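Local structure of putative lipoprotein (Bacteroides ovatus, 3OQQ) at residues V128-D133 / V386-G391; D149-Y154 / D181-G186; T191-V196 / D272-L277; H394-V399 / K430-W435. The protein is of unknown function but binds calcium ions and, as a putative lipoprotein, probably acts outside the cell or at its surface. One frame throughout, in Å; residues are numbered along the deposited sequence.

Interaction 1: V128-D133 / V386-G391; sequences VVMFED and VKLPVG. With CA (calcium ion), chain C.
Val128 N donates to Leu388 O at 2.7 Å, the shortest of the four backbone hydrogen bonds that join strand 122-131 to strand 385-388. Leu388 N answers with a bond to Val128 O, so these residues form an antiparallel hydrogen-bonded pair. Met130 and Val386 make a second one, its Met130 N lying 2.9 Å from Val386 O. Val129 and Lys387 form the non-hydrogen-bonded pair between them, and there Val129 CA and Lys387 CA each turn a C-H toward a carbonyl oxygen of the opposing strand. Val128, Met130, Val386 and Leu388 share one face of the sheet. Met130 is a selenomethionine whose long, extended chain crosses Leu388 at about a right angle and brings SE to 3.9 Å from Leu388 CD1. Val128 CG1, set between the backbone N and the carbonyl carbon (chi1 67°), reaches 3.7 Å from Leu388 CB and 3.4 Å from Pro389 O. On the other face Val129 CG2 lies loosely against the aliphatic Lys387 CG. Beyond the strand, Glu132 grips a calcium ion with both carboxylate oxygens, OE2 at 2.2 Å. The four bonds thus satisfy the backbone N and O of Val128, Met130, Val386 and Leu388 while apolar groups fill one face; Lys387 leads away from the contact, and its NZ hydrogen-bonds to Gln333 and Thr330.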
# COMPACT_ATOMS: atom_id res chain seq x y z
N VAL A 128 -4.24 -1.89 -3.80
CA VAL A 128 -4.79 -3.14 -3.28
C VAL A 128 -3.79 -4.22 -3.60
O VAL A 128 -3.27 -4.28 -4.72
CB VAL A 128 -6.24 -3.49 -3.73
CG1 VAL A 128 -6.33 -3.80 -5.24
CG2 VAL A 128 -6.81 -4.64 -2.89
N VAL A 129 -3.49 -5.05 -2.61
CA VAL A 129 -2.54 -6.14 -2.78
C VAL A 129 -3.33 -7.41 -2.87
O VAL A 129 -4.22 -7.67 -2.05
CB VAL A 129 -1.48 -6.18 -1.66
CG1 VAL A 129 -0.56 -7.38 -1.84
CG2 VAL A 129 -0.66 -4.90 -1.63
N MSE A 130 -3.01 -8.22 -3.89
CA MSE A 130 -3.69 -9.49 -4.12
C MSE A 130 -2.69 -10.58 -4.19
O MSE A 130 -1.84 -10.56 -5.07
CB MSE A 130 -4.54 -9.43 -5.39
CG MSE A 130 -5.67 -8.44 -5.27
SE MSE A 130 -6.91 -8.67 -6.73
CE MSE A 130 -7.93 -7.07 -6.40
N PHE A 131 -2.81 -11.57 -3.30
CA PHE A 131 -1.87 -12.68 -3.23
C PHE A 131 -2.49 -14.02 -3.49
O PHE A 131 -3.65 -14.24 -3.15
CB PHE A 131 -1.24 -12.74 -1.83
CG PHE A 131 0.06 -12.01 -1.72
CD1 PHE A 131 1.23 -12.56 -2.23
CD2 PHE A 131 0.12 -10.79 -1.07
CE1 PHE A 131 2.44 -11.89 -2.11
CE2 PHE A 131 1.34 -10.10 -0.97
CZ PHE A 131 2.49 -10.65 -1.48
N GLU A 132 -1.67 -14.93 -4.03
CA GLU A 132 -1.87 -16.37 -4.19
C GLU A 132 -1.13 -17.01 -3.01
O GLU A 132 -0.06 -16.53 -2.65
CB GLU A 132 -1.37 -16.87 -5.56
CG GLU A 132 -2.48 -16.95 -6.61
CD GLU A 132 -3.64 -17.84 -6.20
OE1 GLU A 132 -3.40 -19.05 -6.02
OE2 GLU A 132 -4.77 -17.33 -6.03
N ASP A 133 -1.69 -18.04 -2.40
CA ASP A 133 -1.10 -18.65 -1.21
C ASP A 133 -0.35 -19.96 -1.45
O ASP A 133 0.07 -20.59 -0.49
CB ASP A 133 -2.22 -18.92 -0.18
CG ASP A 133 -3.37 -19.81 -0.65
OD1 ASP A 133 -3.18 -20.59 -1.62
OD2 ASP A 133 -4.48 -19.68 -0.09
N VAL A 386 0.24 -9.37 -6.81
CA VAL A 386 0.17 -8.14 -7.62
C VAL A 386 -0.30 -6.96 -6.75
O VAL A 386 -1.05 -7.14 -5.79
CB VAL A 386 -0.72 -8.31 -8.90
CG1 VAL A 386 -0.04 -9.21 -9.93
CG2 VAL A 386 -2.12 -8.83 -8.57
N LYS A 387 0.18 -5.77 -7.08
CA LYS A 387 -0.18 -4.53 -6.38
C LYS A 387 -0.87 -3.65 -7.40
O LYS A 387 -0.30 -3.27 -8.43
CB LYS A 387 1.06 -3.88 -5.77
CG LYS A 387 0.76 -2.69 -4.88
CD LYS A 387 2.03 -2.27 -4.16
CE LYS A 387 2.89 -1.33 -4.95
NZ LYS A 387 4.09 -0.92 -4.17
N LEU A 388 -2.14 -3.35 -7.11
CA LEU A 388 -3.04 -2.71 -8.06
C LEU A 388 -3.65 -1.39 -7.56
O LEU A 388 -3.69 -1.17 -6.35
CB LEU A 388 -4.20 -3.73 -8.32
CG LEU A 388 -3.79 -5.19 -8.63
CD1 LEU A 388 -4.99 -6.05 -8.87
CD2 LEU A 388 -2.89 -5.29 -9.86
N PRO A 389 -4.27 -0.57 -8.46
CA PRO A 389 -5.02 0.61 -7.97
C PRO A 389 -6.04 0.19 -6.93
O PRO A 389 -6.62 -0.90 -7.03
CB PRO A 389 -5.65 1.16 -9.25
CG PRO A 389 -4.67 0.76 -10.32
CD PRO A 389 -4.34 -0.65 -9.94
N VAL A 390 -6.22 1.01 -5.90
CA VAL A 390 -6.99 0.67 -4.68
C VAL A 390 -8.44 0.22 -4.99
O VAL A 390 -8.92 -0.72 -4.34
CB VAL A 390 -6.93 1.77 -3.59
CG1 VAL A 390 -7.59 3.07 -4.05
CG2 VAL A 390 -7.50 1.26 -2.26
N GLY A 391 -9.07 0.81 -5.99
CA GLY A 391 -10.43 0.42 -6.35
C GLY A 391 -10.59 -0.92 -7.05
O GLY A 391 -11.72 -1.34 -7.28
CA CA C . -5.73 -19.11 -5.17
O HOH W 1 -4.69 -21.07 -4.29
O HOH W 2 -7.37 -20.42 -4.10
O HOH W 3 -6.19 -20.19 -7.28

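Interaction 2: D149-Y154 / D181-G186; sequences DVVFEY and DVRAVG. With CA (calcium ion), chain B; CA (calcium ion), chain C.
Val151 O accepts from both Arg183 N (2.9 Å) and Ala184 N (3.1 Å), which marks a classic beta bulge in the antiparallel hairpin of strands 150-161 and 173-184. Both donors approach from the same face of the carbonyl plane. The extra residue is Arg183, whose CG lies 3.5 Å from Val151 CG1. Bends at chi2 and chi3 fold its chain, and the guanidinium edge grips Glu153 OE2 side-on, with NE and NH2 each 3.2 Å away. The carboxylate stands at 90° to the guanidinium, so the two nitrogens reach OE2 from opposite faces of the carboxylate plane. An alanine in place of Arg183 would probably leave the buried Glu153 carboxylate without this charged mate and open a gap where CG packs on Val151 CG1. Further out, Thr392 is another polar partner of the guanidinium, while Asp181 pairs with Arg300, which is likely to ease the like charge of Glu153 nearby. At the open end of the hairpin Asp149 supplies a carboxylate to two calcium ions. Gly186 suits its place because a CB would run into one of them; its carbonyl O binds that ion at 2.4 Å, and Asp149 OD1 bridges it to the second at 2.5 and 2.6 Å.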
# COMPACT_ATOMS: atom_id res chain seq x y z
N ASP A 149 -6.58 -15.04 -2.46
CA ASP A 149 -6.21 -15.79 -1.24
C ASP A 149 -5.99 -14.88 -0.06
O ASP A 149 -6.39 -15.23 1.06
CB ASP A 149 -5.02 -16.70 -1.51
CG ASP A 149 -5.34 -17.65 -2.67
OD1 ASP A 149 -6.54 -17.72 -3.08
OD2 ASP A 149 -4.41 -18.30 -3.18
N VAL A 150 -5.41 -13.69 -0.31
CA VAL A 150 -5.29 -12.59 0.64
C VAL A 150 -5.48 -11.32 -0.18
O VAL A 150 -4.79 -11.09 -1.17
CB VAL A 150 -4.03 -12.51 1.56
CG1 VAL A 150 -4.20 -11.38 2.58
CG2 VAL A 150 -3.76 -13.83 2.28
N VAL A 151 -6.49 -10.55 0.18
CA VAL A 151 -6.76 -9.30 -0.55
C VAL A 151 -6.77 -8.22 0.50
O VAL A 151 -7.54 -8.30 1.45
CB VAL A 151 -8.05 -9.32 -1.41
CG1 VAL A 151 -8.23 -8.02 -2.19
CG2 VAL A 151 -8.07 -10.51 -2.36
N PHE A 152 -5.84 -7.28 0.38
CA PHE A 152 -5.83 -6.18 1.34
C PHE A 152 -5.52 -4.88 0.69
O PHE A 152 -4.68 -4.82 -0.18
CB PHE A 152 -4.87 -6.43 2.50
CG PHE A 152 -3.39 -6.55 2.20
CD1 PHE A 152 -2.83 -7.79 1.91
CD2 PHE A 152 -2.55 -5.45 2.34
CE1 PHE A 152 -1.46 -7.92 1.73
CE2 PHE A 152 -1.17 -5.59 2.14
CZ PHE A 152 -0.64 -6.83 1.86
N GLU A 153 -6.18 -3.84 1.16
CA GLU A 153 -5.92 -2.47 0.71
C GLU A 153 -4.90 -1.83 1.59
O GLU A 153 -4.85 -2.08 2.79
CB GLU A 153 -7.20 -1.62 0.75
CG GLU A 153 -8.41 -2.30 0.15
CD GLU A 153 -9.66 -1.44 0.04
OE1 GLU A 153 -9.76 -0.43 0.78
OE2 GLU A 153 -10.53 -1.78 -0.80
N TYR A 154 -4.11 -0.96 1.02
CA TYR A 154 -3.15 -0.26 1.86
C TYR A 154 -3.20 1.20 1.55
O TYR A 154 -3.58 1.59 0.45
CB TYR A 154 -1.71 -0.78 1.68
CG TYR A 154 -1.07 -0.36 0.37
CD1 TYR A 154 -0.35 0.83 0.28
CD2 TYR A 154 -1.18 -1.15 -0.77
CE1 TYR A 154 0.26 1.21 -0.91
CE2 TYR A 154 -0.55 -0.79 -1.96
CZ TYR A 154 0.14 0.41 -2.03
OH TYR A 154 0.75 0.80 -3.19
N ASP A 181 -5.83 -2.76 5.35
CA ASP A 181 -7.24 -3.16 5.53
C ASP A 181 -7.52 -4.46 4.85
O ASP A 181 -7.37 -4.54 3.64
CB ASP A 181 -8.18 -2.06 4.97
CG ASP A 181 -8.00 -0.72 5.63
OD1 ASP A 181 -7.52 -0.68 6.80
OD2 ASP A 181 -8.29 0.30 4.98
N VAL A 182 -7.98 -5.48 5.62
CA VAL A 182 -8.30 -6.80 5.08
C VAL A 182 -9.62 -6.75 4.31
O VAL A 182 -10.69 -6.59 4.90
CB VAL A 182 -8.35 -7.92 6.15
CG1 VAL A 182 -8.53 -9.29 5.49
CG2 VAL A 182 -7.11 -7.91 7.03
N ARG A 183 -9.55 -6.98 3.01
CA ARG A 183 -10.74 -6.99 2.19
C ARG A 183 -11.28 -8.42 2.06
O ARG A 183 -12.48 -8.62 2.13
CB ARG A 183 -10.43 -6.30 0.84
CG ARG A 183 -11.03 -6.92 -0.37
CD ARG A 183 -11.77 -5.95 -1.23
NE ARG A 183 -11.02 -4.80 -1.77
CZ ARG A 183 -10.54 -4.72 -3.01
NH1 ARG A 183 -10.63 -5.77 -3.84
NH2 ARG A 183 -9.97 -3.59 -3.44
N ALA A 184 -10.41 -9.42 1.87
CA ALA A 184 -10.86 -10.81 1.72
C ALA A 184 -9.73 -11.78 2.01
O ALA A 184 -8.56 -11.44 1.83
CB ALA A 184 -11.36 -11.04 0.28
N VAL A 185 -10.11 -13.04 2.34
CA VAL A 185 -9.18 -14.15 2.54
C VAL A 185 -9.78 -15.36 1.80
O VAL A 185 -10.60 -16.08 2.34
CB VAL A 185 -8.82 -14.45 4.02
CG1 VAL A 185 -7.75 -15.53 4.13
CG2 VAL A 185 -8.36 -13.19 4.75
N GLY A 186 -9.39 -15.52 0.53
CA GLY A 186 -9.87 -16.60 -0.32
C GLY A 186 -9.04 -17.86 -0.21
O GLY A 186 -8.78 -18.53 -1.20
CA CA B . -8.91 -18.31 -3.54
CA CA C . -5.73 -19.11 -5.17
O HOH W 2 -7.37 -20.42 -4.10
O HOH W 1 -4.69 -21.07 -4.29
O HOH W 3 -6.19 -20.19 -7.28

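Interaction 3: T191-V196 / D272-L277; sequences TVLGVV and DGLTSL
Leu193 and Leu274 meet with their side chains at about a right angle, CD2 to CD2 at 4.0 Å, where strand 190-198 of a six-stranded antiparallel sheet touches the 3-10 turn that follows strand 266-272. Leu274 points toward the strand, and its other methyl, CD1, rests 3.6 Å from Val192 C. Leucine suits both positions because its branched, apolar end can also touch Val182 of strand 173-184. Beside them Val192 and Asp272 form the last antiparallel pair, a non-hydrogen-bonded one, and their side chains lie on the same face of the sheet at a slant to each other. Asp272 CG stands anti to its backbone N (chi1 -167°), and the carboxylate lies against one methyl of the valine, with OD1 3.6 Å from Val192 CG2. OD1 also comes near Thr191 O, an acceptor like itself, and Gly273 N bonds weakly to both oxygens, a position likely to soften their repulsion. Gly273 has a positive phi of 110°, a backbone shape in which a CB would collide with Asp272 O, which is why a glycine sits where the strand gives way to the turn. Thr191 O takes a further bond from Leu274 N at 3.3 Å, the donor lying well above the carbonyl plane. A water completes the junction: it donates to Thr191 O at 2.8 Å and accepts from Thr275 N at 3.0 Å.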
# COMPACT_ATOMS: atom_id res chain seq x y z
N THR A 191 -2.58 -16.92 7.13
CA THR A 191 -2.66 -16.56 8.54
C THR A 191 -2.22 -15.12 8.80
O THR A 191 -2.69 -14.52 9.75
CB THR A 191 -1.79 -17.52 9.38
OG1 THR A 191 -0.47 -17.53 8.84
CG2 THR A 191 -2.35 -18.96 9.41
N VAL A 192 -1.26 -14.62 8.00
CA VAL A 192 -0.66 -13.30 8.21
C VAL A 192 -0.54 -12.54 6.90
O VAL A 192 -0.37 -13.14 5.85
CB VAL A 192 0.76 -13.42 8.88
CG1 VAL A 192 1.36 -12.04 9.20
CG2 VAL A 192 0.76 -14.29 10.14
N LEU A 193 -0.64 -11.19 6.98
CA LEU A 193 -0.31 -10.24 5.92
C LEU A 193 0.68 -9.27 6.55
O LEU A 193 0.70 -9.10 7.77
CB LEU A 193 -1.50 -9.54 5.27
CG LEU A 193 -2.35 -8.56 6.07
CD1 LEU A 193 -1.79 -7.17 6.02
CD2 LEU A 193 -3.74 -8.51 5.49
N GLY A 194 1.52 -8.66 5.74
CA GLY A 194 2.48 -7.72 6.28
C GLY A 194 3.22 -6.92 5.23
O GLY A 194 2.96 -7.06 4.03
N VAL A 195 4.16 -6.12 5.69
CA VAL A 195 4.96 -5.29 4.80
C VAL A 195 6.29 -5.04 5.46
O VAL A 195 6.38 -4.93 6.68
CB VAL A 195 4.24 -3.94 4.39
CG1 VAL A 195 3.99 -3.02 5.59
CG2 VAL A 195 4.99 -3.20 3.28
N VAL A 196 7.32 -4.99 4.66
CA VAL A 196 8.63 -4.54 5.05
C VAL A 196 8.74 -3.13 4.47
O VAL A 196 8.57 -2.97 3.26
CB VAL A 196 9.79 -5.44 4.54
CG1 VAL A 196 11.13 -4.81 4.89
CG2 VAL A 196 9.69 -6.87 5.06
N ASP A 272 -1.58 -10.50 12.02
CA ASP A 272 -1.88 -11.93 12.22
C ASP A 272 -3.35 -12.05 12.63
O ASP A 272 -3.95 -11.05 13.04
CB ASP A 272 -0.92 -12.44 13.29
CG ASP A 272 -0.78 -13.94 13.51
OD1 ASP A 272 -1.56 -14.73 12.89
OD2 ASP A 272 0.07 -14.33 14.31
N GLY A 273 -3.96 -13.23 12.43
CA GLY A 273 -5.37 -13.44 12.77
C GLY A 273 -6.33 -13.62 11.61
O GLY A 273 -7.56 -13.76 11.81
N LEU A 274 -5.78 -13.60 10.37
CA LEU A 274 -6.54 -13.76 9.14
C LEU A 274 -7.39 -15.03 9.12
O LEU A 274 -8.47 -15.02 8.56
CB LEU A 274 -5.62 -13.76 7.89
CG LEU A 274 -4.75 -12.54 7.63
CD1 LEU A 274 -4.09 -12.67 6.20
CD2 LEU A 274 -5.56 -11.24 7.78
N THR A 275 -6.89 -16.12 9.73
CA THR A 275 -7.62 -17.40 9.78
C THR A 275 -8.97 -17.28 10.56
O THR A 275 -9.88 -18.11 10.35
CB THR A 275 -6.70 -18.47 10.39
OG1 THR A 275 -7.11 -19.75 9.96
CG2 THR A 275 -6.61 -18.41 11.93
N SER A 276 -9.09 -16.28 11.47
CA SER A 276 -10.26 -16.14 12.34
C SER A 276 -11.38 -15.31 11.70
O SER A 276 -12.43 -15.18 12.30
CB SER A 276 -9.85 -15.52 13.68
OG SER A 276 -9.59 -14.12 13.61
N LEU A 277 -11.15 -14.76 10.46
CA LEU A 277 -12.12 -13.88 9.79
C LEU A 277 -13.25 -14.64 9.12
O LEU A 277 -14.39 -14.16 9.12
CB LEU A 277 -11.45 -12.96 8.78
CG LEU A 277 -10.31 -12.08 9.32
CD1 LEU A 277 -9.80 -11.24 8.25
CD2 LEU A 277 -10.76 -11.23 10.54
O HOH W 4 -4.34 -16.15 11.24

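Interaction 4: H394-V399 / K430-W435; sequences HAYERV and KTIRYW. With CA (calcium ion), chain B; ACT (acetate ion), chain F.
Ile432 N donates to His394 O at 2.8 Å, with the donor lined up on the carbonyl (C=O...N angle 175°). The second backbone bond, from Tyr396 N to Lys430 O at 3.1 Å, differs in that its donor sits 44° out of the carbonyl plane. Between them Ala395 and Thr431 form a non-hydrogen-bonded pair. The Tyr396 hydroxyl donates to an acetate ion, probably from the crystallisation liquor, at 2.7 Å from OH to acetate O. His394 turns both ring nitrogens to outside partners, ND1 to Arg183 NH1 and NE2 to Gln286 O, which fix the rotation of its ring. Ile432 then makes CH-pi contacts with two rings at once: its CB stands over a face of His394, 4.0 Å from the ring centroid, and its CG1 over a face of Tyr396, 3.6 Å from that centroid. A branched isoleucine suits this place because CD1 also touches both rings. An alanine in place of Tyr396 would probably open a gap beside Ile432 CG1 and CD1. Val399 CG1 packs on Lys430 CB at 3.8 Å, the valine crossing the aliphatic lysine chain at about a right angle. A type II beta turn runs from Tyr396 to Val399 and carries Glu397, whose two carboxylate oxygens bind a calcium ion. The C-terminal tail thus makes a short, weakly bonded antiparallel pairing beside a calcium site completed by Asp146, Asn148, Asp149 and Gly186.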
# COMPACT_ATOMS: atom_id res chain seq x y z
N HIS A 394 -11.60 -7.81 -6.39
CA HIS A 394 -11.03 -9.15 -6.45
C HIS A 394 -12.05 -10.13 -7.05
O HIS A 394 -13.26 -9.86 -7.10
CB HIS A 394 -10.54 -9.62 -5.06
CG HIS A 394 -11.63 -9.72 -4.04
ND1 HIS A 394 -12.13 -8.60 -3.42
CD2 HIS A 394 -12.31 -10.81 -3.60
CE1 HIS A 394 -13.09 -9.03 -2.60
NE2 HIS A 394 -13.21 -10.35 -2.65
N ALA A 395 -11.55 -11.28 -7.50
CA ALA A 395 -12.35 -12.34 -8.11
C ALA A 395 -13.09 -13.18 -7.09
O ALA A 395 -12.61 -13.39 -5.97
CB ALA A 395 -11.44 -13.26 -8.91
N TYR A 396 -14.21 -13.77 -7.54
CA TYR A 396 -14.97 -14.77 -6.77
C TYR A 396 -14.08 -16.01 -6.65
O TYR A 396 -13.21 -16.21 -7.50
CB TYR A 396 -16.29 -15.14 -7.47
CG TYR A 396 -17.41 -14.15 -7.22
CD1 TYR A 396 -18.03 -14.08 -5.98
CD2 TYR A 396 -17.90 -13.36 -8.24
CE1 TYR A 396 -19.06 -13.17 -5.74
CE2 TYR A 396 -18.94 -12.46 -8.02
CZ TYR A 396 -19.51 -12.36 -6.76
OH TYR A 396 -20.53 -11.47 -6.52
N GLU A 397 -14.26 -16.81 -5.59
CA GLU A 397 -13.46 -18.00 -5.35
C GLU A 397 -13.44 -18.94 -6.56
O GLU A 397 -14.50 -19.22 -7.15
CB GLU A 397 -13.95 -18.75 -4.10
CG GLU A 397 -12.92 -19.75 -3.54
CD GLU A 397 -11.50 -19.28 -3.29
OE1 GLU A 397 -11.28 -18.05 -3.15
OE2 GLU A 397 -10.61 -20.14 -3.20
N ARG A 398 -12.22 -19.40 -6.93
CA ARG A 398 -11.91 -20.33 -8.03
C ARG A 398 -12.22 -19.74 -9.42
O ARG A 398 -12.15 -20.47 -10.41
CB ARG A 398 -12.61 -21.69 -7.85
CG ARG A 398 -11.93 -22.58 -6.78
CD ARG A 398 -12.72 -23.87 -6.53
NE ARG A 398 -14.09 -23.58 -6.10
CZ ARG A 398 -14.47 -23.38 -4.84
NH1 ARG A 398 -13.58 -23.47 -3.85
NH2 ARG A 398 -15.73 -23.10 -4.56
N VAL A 399 -12.50 -18.44 -9.52
CA VAL A 399 -12.67 -17.80 -10.82
C VAL A 399 -11.26 -17.40 -11.31
O VAL A 399 -10.58 -16.64 -10.61
CB VAL A 399 -13.65 -16.59 -10.80
CG1 VAL A 399 -13.57 -15.78 -12.10
CG2 VAL A 399 -15.09 -17.03 -10.54
N LYS A 430 -17.82 -11.87 -12.21
CA LYS A 430 -16.61 -12.59 -11.81
C LYS A 430 -15.86 -11.89 -10.70
O LYS A 430 -14.84 -12.41 -10.23
CB LYS A 430 -15.71 -12.80 -13.03
CG LYS A 430 -16.40 -13.71 -14.04
CD LYS A 430 -15.54 -14.31 -15.08
CE LYS A 430 -16.40 -15.04 -16.10
NZ LYS A 430 -16.95 -16.32 -15.57
N THR A 431 -16.35 -10.70 -10.26
CA THR A 431 -15.65 -9.94 -9.24
C THR A 431 -16.56 -9.50 -8.14
O THR A 431 -17.78 -9.49 -8.30
CB THR A 431 -14.91 -8.74 -9.85
OG1 THR A 431 -15.84 -7.92 -10.59
CG2 THR A 431 -13.71 -9.15 -10.68
N ILE A 432 -15.96 -9.13 -7.00
CA ILE A 432 -16.66 -8.70 -5.78
C ILE A 432 -16.33 -7.27 -5.41
O ILE A 432 -15.18 -6.85 -5.47
CB ILE A 432 -16.24 -9.63 -4.60
CG1 ILE A 432 -16.58 -11.08 -4.91
CG2 ILE A 432 -16.79 -9.17 -3.22
CD1 ILE A 432 -15.91 -12.09 -4.00
N ARG A 433 -17.37 -6.59 -4.95
CA ARG A 433 -17.39 -5.29 -4.27
C ARG A 433 -18.48 -5.40 -3.19
O ARG A 433 -19.62 -5.67 -3.54
CB ARG A 433 -17.64 -4.13 -5.23
CG ARG A 433 -17.63 -2.77 -4.54
CD ARG A 433 -16.54 -1.86 -5.08
NE ARG A 433 -16.79 -0.47 -4.74
N TYR A 434 -18.12 -5.27 -1.91
CA TYR A 434 -19.11 -5.29 -0.82
C TYR A 434 -19.10 -3.98 -0.03
O TYR A 434 -19.89 -3.84 0.92
CB TYR A 434 -18.90 -6.49 0.12
CG TYR A 434 -17.58 -6.52 0.88
CD1 TYR A 434 -17.46 -5.94 2.14
CD2 TYR A 434 -16.48 -7.23 0.38
CE1 TYR A 434 -16.26 -6.00 2.86
CE2 TYR A 434 -15.27 -7.30 1.10
CZ TYR A 434 -15.19 -6.71 2.36
OH TYR A 434 -14.04 -6.80 3.11
N TRP A 435 -18.21 -3.05 -0.40
CA TRP A 435 -17.94 -1.76 0.26
C TRP A 435 -18.30 -0.57 -0.63
O TRP A 435 -18.36 -0.73 -1.86
CB TRP A 435 -16.43 -1.69 0.67
CG TRP A 435 -15.48 -1.68 -0.50
CD1 TRP A 435 -14.92 -0.58 -1.09
CD2 TRP A 435 -15.05 -2.82 -1.27
NE1 TRP A 435 -14.15 -0.97 -2.18
CE2 TRP A 435 -14.23 -2.33 -2.32
CE3 TRP A 435 -15.26 -4.20 -1.17
CZ2 TRP A 435 -13.65 -3.18 -3.28
CZ3 TRP A 435 -14.72 -5.04 -2.13
CH2 TRP A 435 -13.95 -4.52 -3.19
OXT TRP A 435 -18.46 0.55 -0.09
CA CA B . -8.91 -18.31 -3.54
C ACT F . -22.09 -10.38 -9.40
O ACT F . -21.05 -10.03 -8.76
OXT ACT F . -22.82 -9.56 -10.05
CH3 ACT F . -22.50 -11.84 -9.38
O HOH W 2 -7.37 -20.42 -4.10

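From the N terminus, strand 122-131 leads into strand 150-161, and interaction 2 closes the hairpin with strand 173-184. The next strand, 190-198, enters the six-stranded sheet, where interaction 3 closes a second loop at residues 272-277. These two contacts lie in series, and both nest inside the long loop that interaction 1 closes when residues 386-391 return to 128-133. Interaction 4 follows in series, fastening the C-terminal tail to residues 394-399. Interactions 2 and 3 meet through Val182, tying strand 173-184 to the six-stranded sheet. Interactions 1, 2 and 4 converge on the neighbouring calcium ions, with Asp149 coordinating both.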